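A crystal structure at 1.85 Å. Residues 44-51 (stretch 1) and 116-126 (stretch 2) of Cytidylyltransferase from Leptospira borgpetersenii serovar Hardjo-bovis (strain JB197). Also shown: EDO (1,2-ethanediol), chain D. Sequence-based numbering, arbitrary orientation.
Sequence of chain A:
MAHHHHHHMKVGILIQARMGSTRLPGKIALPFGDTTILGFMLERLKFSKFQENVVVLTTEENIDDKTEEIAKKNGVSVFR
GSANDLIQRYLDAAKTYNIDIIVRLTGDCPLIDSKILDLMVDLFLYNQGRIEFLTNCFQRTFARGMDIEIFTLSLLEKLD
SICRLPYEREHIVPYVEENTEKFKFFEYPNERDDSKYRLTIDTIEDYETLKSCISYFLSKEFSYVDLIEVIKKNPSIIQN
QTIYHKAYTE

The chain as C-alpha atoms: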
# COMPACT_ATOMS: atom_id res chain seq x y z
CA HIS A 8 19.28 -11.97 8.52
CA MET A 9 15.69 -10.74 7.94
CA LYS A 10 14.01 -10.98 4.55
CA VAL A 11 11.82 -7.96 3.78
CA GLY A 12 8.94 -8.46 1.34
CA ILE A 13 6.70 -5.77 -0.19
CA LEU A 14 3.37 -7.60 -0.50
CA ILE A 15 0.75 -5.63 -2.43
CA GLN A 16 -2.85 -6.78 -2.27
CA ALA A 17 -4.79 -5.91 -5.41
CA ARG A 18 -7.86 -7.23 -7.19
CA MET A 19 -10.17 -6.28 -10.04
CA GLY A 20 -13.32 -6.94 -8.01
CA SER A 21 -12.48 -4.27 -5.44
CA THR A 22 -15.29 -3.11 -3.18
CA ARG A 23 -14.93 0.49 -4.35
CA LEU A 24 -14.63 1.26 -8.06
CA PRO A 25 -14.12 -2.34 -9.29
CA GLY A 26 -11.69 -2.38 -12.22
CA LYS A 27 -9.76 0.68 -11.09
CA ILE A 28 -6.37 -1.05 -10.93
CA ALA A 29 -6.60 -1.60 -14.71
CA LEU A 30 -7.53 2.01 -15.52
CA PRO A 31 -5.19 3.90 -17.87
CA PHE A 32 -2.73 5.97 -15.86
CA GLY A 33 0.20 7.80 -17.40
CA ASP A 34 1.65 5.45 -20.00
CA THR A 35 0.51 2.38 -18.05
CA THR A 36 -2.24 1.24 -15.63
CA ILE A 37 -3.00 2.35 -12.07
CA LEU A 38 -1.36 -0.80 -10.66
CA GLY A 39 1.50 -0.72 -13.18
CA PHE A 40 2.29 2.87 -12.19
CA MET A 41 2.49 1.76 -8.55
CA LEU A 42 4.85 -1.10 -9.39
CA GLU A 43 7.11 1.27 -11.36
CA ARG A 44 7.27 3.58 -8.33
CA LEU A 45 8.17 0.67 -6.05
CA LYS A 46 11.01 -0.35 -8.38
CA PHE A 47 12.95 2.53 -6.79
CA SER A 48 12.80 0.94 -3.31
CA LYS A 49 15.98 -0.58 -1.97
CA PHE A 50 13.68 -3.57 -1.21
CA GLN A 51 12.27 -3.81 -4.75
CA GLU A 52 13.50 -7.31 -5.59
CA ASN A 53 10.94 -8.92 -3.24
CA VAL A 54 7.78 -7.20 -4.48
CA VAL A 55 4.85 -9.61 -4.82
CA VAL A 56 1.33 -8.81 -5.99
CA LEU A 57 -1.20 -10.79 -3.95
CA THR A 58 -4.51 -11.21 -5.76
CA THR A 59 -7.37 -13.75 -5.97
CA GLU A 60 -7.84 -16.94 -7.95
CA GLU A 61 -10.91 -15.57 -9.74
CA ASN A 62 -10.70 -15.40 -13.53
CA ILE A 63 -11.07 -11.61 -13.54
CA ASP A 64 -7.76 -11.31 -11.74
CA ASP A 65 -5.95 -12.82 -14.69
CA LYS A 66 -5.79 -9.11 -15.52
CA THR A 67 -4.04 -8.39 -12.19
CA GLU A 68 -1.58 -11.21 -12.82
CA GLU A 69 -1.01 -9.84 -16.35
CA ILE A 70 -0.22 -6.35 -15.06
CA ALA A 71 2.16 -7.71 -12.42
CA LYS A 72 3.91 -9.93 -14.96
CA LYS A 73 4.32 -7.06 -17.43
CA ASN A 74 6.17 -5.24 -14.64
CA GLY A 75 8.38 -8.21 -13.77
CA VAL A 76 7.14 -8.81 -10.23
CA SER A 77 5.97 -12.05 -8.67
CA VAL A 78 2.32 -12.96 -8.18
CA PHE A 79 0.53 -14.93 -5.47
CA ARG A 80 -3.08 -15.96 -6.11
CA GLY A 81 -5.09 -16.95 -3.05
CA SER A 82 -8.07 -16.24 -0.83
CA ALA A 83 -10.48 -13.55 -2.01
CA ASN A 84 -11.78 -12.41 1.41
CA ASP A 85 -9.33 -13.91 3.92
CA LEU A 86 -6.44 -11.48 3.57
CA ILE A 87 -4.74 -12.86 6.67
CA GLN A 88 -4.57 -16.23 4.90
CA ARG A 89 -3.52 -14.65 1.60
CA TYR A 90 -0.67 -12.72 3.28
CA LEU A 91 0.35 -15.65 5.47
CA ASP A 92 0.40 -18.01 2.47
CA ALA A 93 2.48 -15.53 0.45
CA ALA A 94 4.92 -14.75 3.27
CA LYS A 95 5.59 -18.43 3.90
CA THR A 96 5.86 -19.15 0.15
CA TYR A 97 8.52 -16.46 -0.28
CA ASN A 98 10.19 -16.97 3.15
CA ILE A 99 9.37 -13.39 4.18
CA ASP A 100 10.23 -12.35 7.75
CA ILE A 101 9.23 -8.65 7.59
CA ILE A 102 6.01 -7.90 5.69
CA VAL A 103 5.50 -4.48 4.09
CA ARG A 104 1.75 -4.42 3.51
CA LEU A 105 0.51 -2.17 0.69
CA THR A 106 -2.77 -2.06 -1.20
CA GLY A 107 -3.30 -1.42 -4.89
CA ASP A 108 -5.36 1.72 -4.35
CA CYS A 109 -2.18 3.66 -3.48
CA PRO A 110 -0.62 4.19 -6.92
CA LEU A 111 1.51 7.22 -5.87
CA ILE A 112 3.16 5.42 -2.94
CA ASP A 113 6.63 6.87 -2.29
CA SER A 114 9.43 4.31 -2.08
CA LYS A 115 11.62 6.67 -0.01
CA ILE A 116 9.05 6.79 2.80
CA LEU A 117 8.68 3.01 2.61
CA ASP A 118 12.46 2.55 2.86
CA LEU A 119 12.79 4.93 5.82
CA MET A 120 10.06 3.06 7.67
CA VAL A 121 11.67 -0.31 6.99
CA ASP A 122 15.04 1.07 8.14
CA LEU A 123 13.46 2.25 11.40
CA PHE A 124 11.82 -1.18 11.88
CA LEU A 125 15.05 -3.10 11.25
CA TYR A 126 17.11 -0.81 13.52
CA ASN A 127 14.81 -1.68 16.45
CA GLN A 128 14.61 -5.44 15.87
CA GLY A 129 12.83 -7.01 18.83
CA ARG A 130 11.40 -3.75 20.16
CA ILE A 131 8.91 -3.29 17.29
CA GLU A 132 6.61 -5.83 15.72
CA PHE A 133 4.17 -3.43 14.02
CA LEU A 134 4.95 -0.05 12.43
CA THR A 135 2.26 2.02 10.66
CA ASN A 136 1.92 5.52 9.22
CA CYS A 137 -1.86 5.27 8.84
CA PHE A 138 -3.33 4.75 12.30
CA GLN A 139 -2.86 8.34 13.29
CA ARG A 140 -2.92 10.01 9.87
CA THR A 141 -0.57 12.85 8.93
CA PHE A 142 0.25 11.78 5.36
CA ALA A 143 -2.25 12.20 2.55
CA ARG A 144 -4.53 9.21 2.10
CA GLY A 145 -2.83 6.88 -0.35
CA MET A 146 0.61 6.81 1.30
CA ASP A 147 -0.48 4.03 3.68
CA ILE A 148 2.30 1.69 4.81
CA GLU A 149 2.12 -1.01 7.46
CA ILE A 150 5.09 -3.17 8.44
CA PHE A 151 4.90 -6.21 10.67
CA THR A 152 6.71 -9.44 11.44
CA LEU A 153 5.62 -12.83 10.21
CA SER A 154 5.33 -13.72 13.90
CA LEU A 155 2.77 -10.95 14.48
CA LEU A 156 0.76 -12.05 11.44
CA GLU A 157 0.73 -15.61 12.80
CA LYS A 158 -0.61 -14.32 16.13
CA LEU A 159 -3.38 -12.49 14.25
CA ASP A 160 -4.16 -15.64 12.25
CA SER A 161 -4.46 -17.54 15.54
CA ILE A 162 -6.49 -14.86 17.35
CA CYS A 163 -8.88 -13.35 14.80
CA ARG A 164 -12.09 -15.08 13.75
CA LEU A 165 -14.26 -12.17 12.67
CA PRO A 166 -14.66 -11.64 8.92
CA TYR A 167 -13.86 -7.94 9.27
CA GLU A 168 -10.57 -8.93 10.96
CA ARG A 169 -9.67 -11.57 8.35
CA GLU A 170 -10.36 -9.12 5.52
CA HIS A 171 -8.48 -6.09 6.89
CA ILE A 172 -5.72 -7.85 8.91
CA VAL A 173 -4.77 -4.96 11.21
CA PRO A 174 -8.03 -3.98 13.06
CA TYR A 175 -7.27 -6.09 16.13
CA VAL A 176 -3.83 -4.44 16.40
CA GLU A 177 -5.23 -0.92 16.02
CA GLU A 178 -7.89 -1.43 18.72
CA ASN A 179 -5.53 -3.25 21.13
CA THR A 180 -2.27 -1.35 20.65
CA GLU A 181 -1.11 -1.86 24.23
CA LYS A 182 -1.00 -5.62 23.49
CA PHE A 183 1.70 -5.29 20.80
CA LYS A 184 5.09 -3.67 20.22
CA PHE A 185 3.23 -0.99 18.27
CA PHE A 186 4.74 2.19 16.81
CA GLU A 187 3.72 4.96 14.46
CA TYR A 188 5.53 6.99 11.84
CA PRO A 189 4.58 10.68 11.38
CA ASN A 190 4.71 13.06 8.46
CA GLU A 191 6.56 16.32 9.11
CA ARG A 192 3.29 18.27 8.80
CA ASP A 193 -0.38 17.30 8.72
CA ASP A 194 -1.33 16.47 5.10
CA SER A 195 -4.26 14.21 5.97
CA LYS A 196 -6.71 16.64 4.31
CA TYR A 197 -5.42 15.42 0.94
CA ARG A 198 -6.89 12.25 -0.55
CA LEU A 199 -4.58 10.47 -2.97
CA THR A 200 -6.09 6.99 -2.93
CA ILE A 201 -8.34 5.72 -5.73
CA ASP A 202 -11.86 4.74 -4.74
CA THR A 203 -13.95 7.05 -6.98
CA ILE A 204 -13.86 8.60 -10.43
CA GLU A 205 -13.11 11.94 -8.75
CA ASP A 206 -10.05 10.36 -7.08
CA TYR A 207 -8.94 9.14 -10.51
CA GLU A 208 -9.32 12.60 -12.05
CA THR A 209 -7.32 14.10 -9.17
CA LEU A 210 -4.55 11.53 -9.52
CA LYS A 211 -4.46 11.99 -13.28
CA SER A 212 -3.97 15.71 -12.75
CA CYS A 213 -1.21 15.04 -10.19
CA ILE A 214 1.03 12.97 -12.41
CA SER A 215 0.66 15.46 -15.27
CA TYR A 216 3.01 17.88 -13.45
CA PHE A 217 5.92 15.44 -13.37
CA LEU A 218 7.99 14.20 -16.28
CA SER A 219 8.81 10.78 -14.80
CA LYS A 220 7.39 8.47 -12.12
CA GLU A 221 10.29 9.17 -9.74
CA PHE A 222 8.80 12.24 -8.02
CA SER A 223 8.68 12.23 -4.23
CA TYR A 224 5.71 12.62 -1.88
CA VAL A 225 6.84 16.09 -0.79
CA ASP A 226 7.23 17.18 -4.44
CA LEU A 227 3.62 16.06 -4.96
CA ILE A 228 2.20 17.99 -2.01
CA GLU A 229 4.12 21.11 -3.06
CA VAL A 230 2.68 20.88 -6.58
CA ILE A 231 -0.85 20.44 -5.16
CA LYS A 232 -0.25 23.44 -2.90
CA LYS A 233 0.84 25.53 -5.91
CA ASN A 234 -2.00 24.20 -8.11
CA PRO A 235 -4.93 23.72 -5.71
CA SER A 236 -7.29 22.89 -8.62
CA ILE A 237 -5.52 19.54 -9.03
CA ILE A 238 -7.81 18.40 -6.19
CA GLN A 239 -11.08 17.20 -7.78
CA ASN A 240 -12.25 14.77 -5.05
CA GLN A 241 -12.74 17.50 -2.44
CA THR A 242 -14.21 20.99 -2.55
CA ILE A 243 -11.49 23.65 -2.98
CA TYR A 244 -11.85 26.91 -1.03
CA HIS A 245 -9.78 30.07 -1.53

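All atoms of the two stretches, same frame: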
# COMPACT_ATOMS: atom_id res chain seq x y z
N ARG A 44 6.80 2.76 -9.44
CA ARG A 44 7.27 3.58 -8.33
C ARG A 44 7.98 2.75 -7.27
O ARG A 44 8.96 3.20 -6.66
CB ARG A 44 6.09 4.36 -7.74
CG ARG A 44 5.71 5.53 -8.64
CD ARG A 44 4.56 6.35 -8.08
NE ARG A 44 4.86 7.02 -6.81
CZ ARG A 44 5.57 8.15 -6.68
NH1 ARG A 44 6.11 8.75 -7.74
NH2 ARG A 44 5.74 8.67 -5.48
N LEU A 45 7.52 1.53 -7.04
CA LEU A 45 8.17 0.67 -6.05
C LEU A 45 9.47 0.06 -6.56
O LEU A 45 10.24 -0.46 -5.74
CB LEU A 45 7.20 -0.43 -5.62
CG LEU A 45 6.03 0.09 -4.80
CD1 LEU A 45 4.94 -0.97 -4.69
CD2 LEU A 45 6.52 0.44 -3.42
N LYS A 46 9.72 0.10 -7.87
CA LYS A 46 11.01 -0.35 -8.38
C LYS A 46 12.17 0.47 -7.82
O LYS A 46 13.30 -0.01 -7.83
CB LYS A 46 11.04 -0.30 -9.91
N PHE A 47 11.90 1.69 -7.35
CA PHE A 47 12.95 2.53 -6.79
C PHE A 47 13.28 2.20 -5.33
O PHE A 47 14.22 2.78 -4.78
CB PHE A 47 12.56 4.01 -6.90
CG PHE A 47 12.45 4.51 -8.32
CD1 PHE A 47 13.58 4.91 -9.03
CD2 PHE A 47 11.22 4.57 -8.96
CE1 PHE A 47 13.49 5.36 -10.33
CE2 PHE A 47 11.13 5.02 -10.27
CZ PHE A 47 12.26 5.42 -10.95
N SER A 48 12.53 1.30 -4.70
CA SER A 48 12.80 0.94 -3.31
C SER A 48 14.08 0.11 -3.22
O SER A 48 14.36 -0.72 -4.09
CB SER A 48 11.63 0.15 -2.72
OG SER A 48 11.97 -0.39 -1.45
N LYS A 49 14.86 0.33 -2.15
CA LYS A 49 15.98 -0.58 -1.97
C LYS A 49 15.51 -2.01 -1.68
O LYS A 49 16.34 -2.93 -1.72
CB LYS A 49 16.91 -0.07 -0.86
CG LYS A 49 16.24 0.08 0.50
CD LYS A 49 17.29 0.22 1.62
CE LYS A 49 17.57 1.67 1.98
NZ LYS A 49 18.23 1.79 3.31
N PHE A 50 14.22 -2.23 -1.41
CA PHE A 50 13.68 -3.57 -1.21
C PHE A 50 12.87 -4.06 -2.41
O PHE A 50 12.02 -4.95 -2.25
CB PHE A 50 12.85 -3.60 0.07
CG PHE A 50 13.60 -3.10 1.28
CD1 PHE A 50 14.54 -3.90 1.93
CD2 PHE A 50 13.41 -1.80 1.75
CE1 PHE A 50 15.24 -3.43 3.03
CE2 PHE A 50 14.12 -1.33 2.84
CZ PHE A 50 15.04 -2.14 3.48
N GLN A 51 13.14 -3.55 -3.61
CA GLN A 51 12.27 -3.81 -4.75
C GLN A 51 12.32 -5.25 -5.26
O GLN A 51 11.37 -5.70 -5.91
CB GLN A 51 12.63 -2.85 -5.90
CG GLN A 51 14.06 -2.97 -6.37
CD GLN A 51 14.23 -4.05 -7.42
OE1 GLN A 51 13.26 -4.42 -8.10
NE2 GLN A 51 15.44 -4.56 -7.56
N ILE A 116 9.72 6.91 1.51
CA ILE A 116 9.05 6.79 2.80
C ILE A 116 9.02 5.33 3.24
O ILE A 116 9.31 5.00 4.39
CB ILE A 116 7.63 7.38 2.72
CG1 ILE A 116 7.70 8.86 2.36
CG2 ILE A 116 6.86 7.11 4.04
CD1 ILE A 116 6.36 9.52 2.15
N LEU A 117 8.65 4.44 2.31
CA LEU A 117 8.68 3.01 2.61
C LEU A 117 10.05 2.58 3.13
O LEU A 117 10.14 1.90 4.16
CB LEU A 117 8.29 2.21 1.36
CG LEU A 117 8.01 0.70 1.46
CD1 LEU A 117 7.08 0.29 0.27
CD2 LEU A 117 9.32 -0.13 1.48
N ASP A 118 11.13 3.01 2.46
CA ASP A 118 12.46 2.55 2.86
C ASP A 118 12.84 3.10 4.22
O ASP A 118 13.48 2.39 5.02
CB ASP A 118 13.50 2.96 1.82
CG ASP A 118 13.36 2.17 0.51
OD1 ASP A 118 12.55 1.21 0.47
OD2 ASP A 118 14.07 2.51 -0.45
N LEU A 119 12.48 4.35 4.51
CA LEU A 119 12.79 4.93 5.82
C LEU A 119 12.08 4.17 6.92
O LEU A 119 12.63 3.95 8.00
CB LEU A 119 12.38 6.41 5.86
CG LEU A 119 13.26 7.42 5.12
CD1 LEU A 119 12.58 8.79 5.06
CD2 LEU A 119 14.63 7.51 5.82
N MET A 120 10.83 3.79 6.67
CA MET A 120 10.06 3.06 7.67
C MET A 120 10.64 1.68 7.89
O MET A 120 10.73 1.23 9.04
CB MET A 120 8.58 2.98 7.26
CG MET A 120 7.85 4.31 7.44
SD MET A 120 6.11 4.23 6.89
CE MET A 120 5.43 3.09 8.09
N VAL A 121 11.06 1.01 6.81
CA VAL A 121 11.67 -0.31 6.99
C VAL A 121 12.97 -0.17 7.76
O VAL A 121 13.27 -0.97 8.65
CB VAL A 121 11.90 -1.00 5.63
CG1 VAL A 121 12.67 -2.29 5.87
CG2 VAL A 121 10.56 -1.32 4.89
N ASP A 122 13.78 0.86 7.43
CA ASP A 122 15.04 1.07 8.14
C ASP A 122 14.80 1.26 9.63
O ASP A 122 15.52 0.69 10.47
CB ASP A 122 15.78 2.28 7.56
CG ASP A 122 16.56 1.95 6.29
OD1 ASP A 122 16.61 0.76 5.92
OD2 ASP A 122 17.11 2.89 5.68
N LEU A 123 13.79 2.06 9.99
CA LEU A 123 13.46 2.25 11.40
C LEU A 123 13.07 0.92 12.05
O LEU A 123 13.49 0.63 13.18
CB LEU A 123 12.33 3.28 11.53
CG LEU A 123 11.93 3.74 12.95
CD1 LEU A 123 13.05 4.55 13.62
CD2 LEU A 123 10.65 4.56 12.91
N PHE A 124 12.25 0.11 11.35
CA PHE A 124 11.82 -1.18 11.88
C PHE A 124 13.02 -2.08 12.12
O PHE A 124 13.19 -2.64 13.22
CB PHE A 124 10.82 -1.81 10.88
CG PHE A 124 10.01 -2.95 11.43
CD1 PHE A 124 8.68 -2.77 11.76
CD2 PHE A 124 10.57 -4.22 11.59
CE1 PHE A 124 7.89 -3.85 12.21
CE2 PHE A 124 9.80 -5.28 12.07
CZ PHE A 124 8.46 -5.09 12.38
N LEU A 125 13.91 -2.20 11.13
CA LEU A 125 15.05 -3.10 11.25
C LEU A 125 16.03 -2.64 12.34
O LEU A 125 16.69 -3.47 12.97
CB LEU A 125 15.79 -3.19 9.92
CG LEU A 125 15.04 -3.80 8.72
CD1 LEU A 125 15.76 -3.47 7.42
CD2 LEU A 125 14.96 -5.30 8.91
N TYR A 126 16.17 -1.32 12.52
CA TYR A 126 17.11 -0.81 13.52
C TYR A 126 16.66 -1.11 14.94
O TYR A 126 17.47 -1.01 15.87
CB TYR A 126 17.23 0.70 13.37
CG TYR A 126 18.56 1.34 13.68
CD1 TYR A 126 19.74 0.90 13.08
CD2 TYR A 126 18.62 2.45 14.52
CE1 TYR A 126 20.96 1.55 13.33
CE2 TYR A 126 19.84 3.10 14.78
CZ TYR A 126 20.99 2.65 14.17
OH TYR A 126 22.18 3.30 14.39
C1 EDO D . 10.29 7.46 -6.07
O1 EDO D . 11.14 6.97 -5.03
C2 EDO D . 8.82 7.13 -5.77
O2 EDO D . 8.68 5.72 -5.51
O HOH W 1 13.30 4.58 -2.26

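Residues 116–126 form a continuous stretch of helix that packs against two type I turns, Leu45 to Ser48 and Ser48 to Gln51, that share Ser48; the first begins at the helical residue Leu45. The contact buries 362 Å² in total and uses Leu117, Asp118, Val121, Asp122 and Leu125, which recur at the helical repeat. Ile116 is out of reach.

Leu117 is the first to engage. Leu117 CD1 lies 3.7 Å from CD2 of Leu45, whose CA-to-CB bond runs sideways but whose branched end reaches the helix, so two buried leucines make an apolar contact.

Asp118 is the polar centre; the CA atoms of Asp118 and Ser48, 6.4 Å apart, are the nearest pair of CA atoms across the contact. Its m rotamer presents both carboxylate oxygens to the turn: Asp118 OD1 accepts a hydrogen bond from Ser48 OG at 2.6 Å, and Asp118 OD2 accepts one from the backbone Lys49 N at 2.9 Å, nearly linear at 171°. A water bridges OD2 to Phe47 O. Ser48 OG also accepts from Phe50 N (2.9 Å), so the small hydroxyl ties its own turn together while donating to the helix.

Leu119 points away and Met120 is out of reach. One turn on from Leu117, Val121 meets the Phe50 ring, its CG1 3.4 Å from Phe50 CZ; the compact valine puts a methyl group against the ring.

Asp122 forms a salt bridge with Lys49, OD2 lying 2.8 Å from NZ, supplemented by a weak hydrogen bond from NZ to OD1 (3.2 Å). The long lysine chain starts sideways and spans the gap to the carboxylate. OD1 of both Asp118 and Asp122 lies at the Phe50 ring edge.

Leu125 completes the apolar surroundings of Phe50, with CD1 4.2 Å from Phe50 CZ.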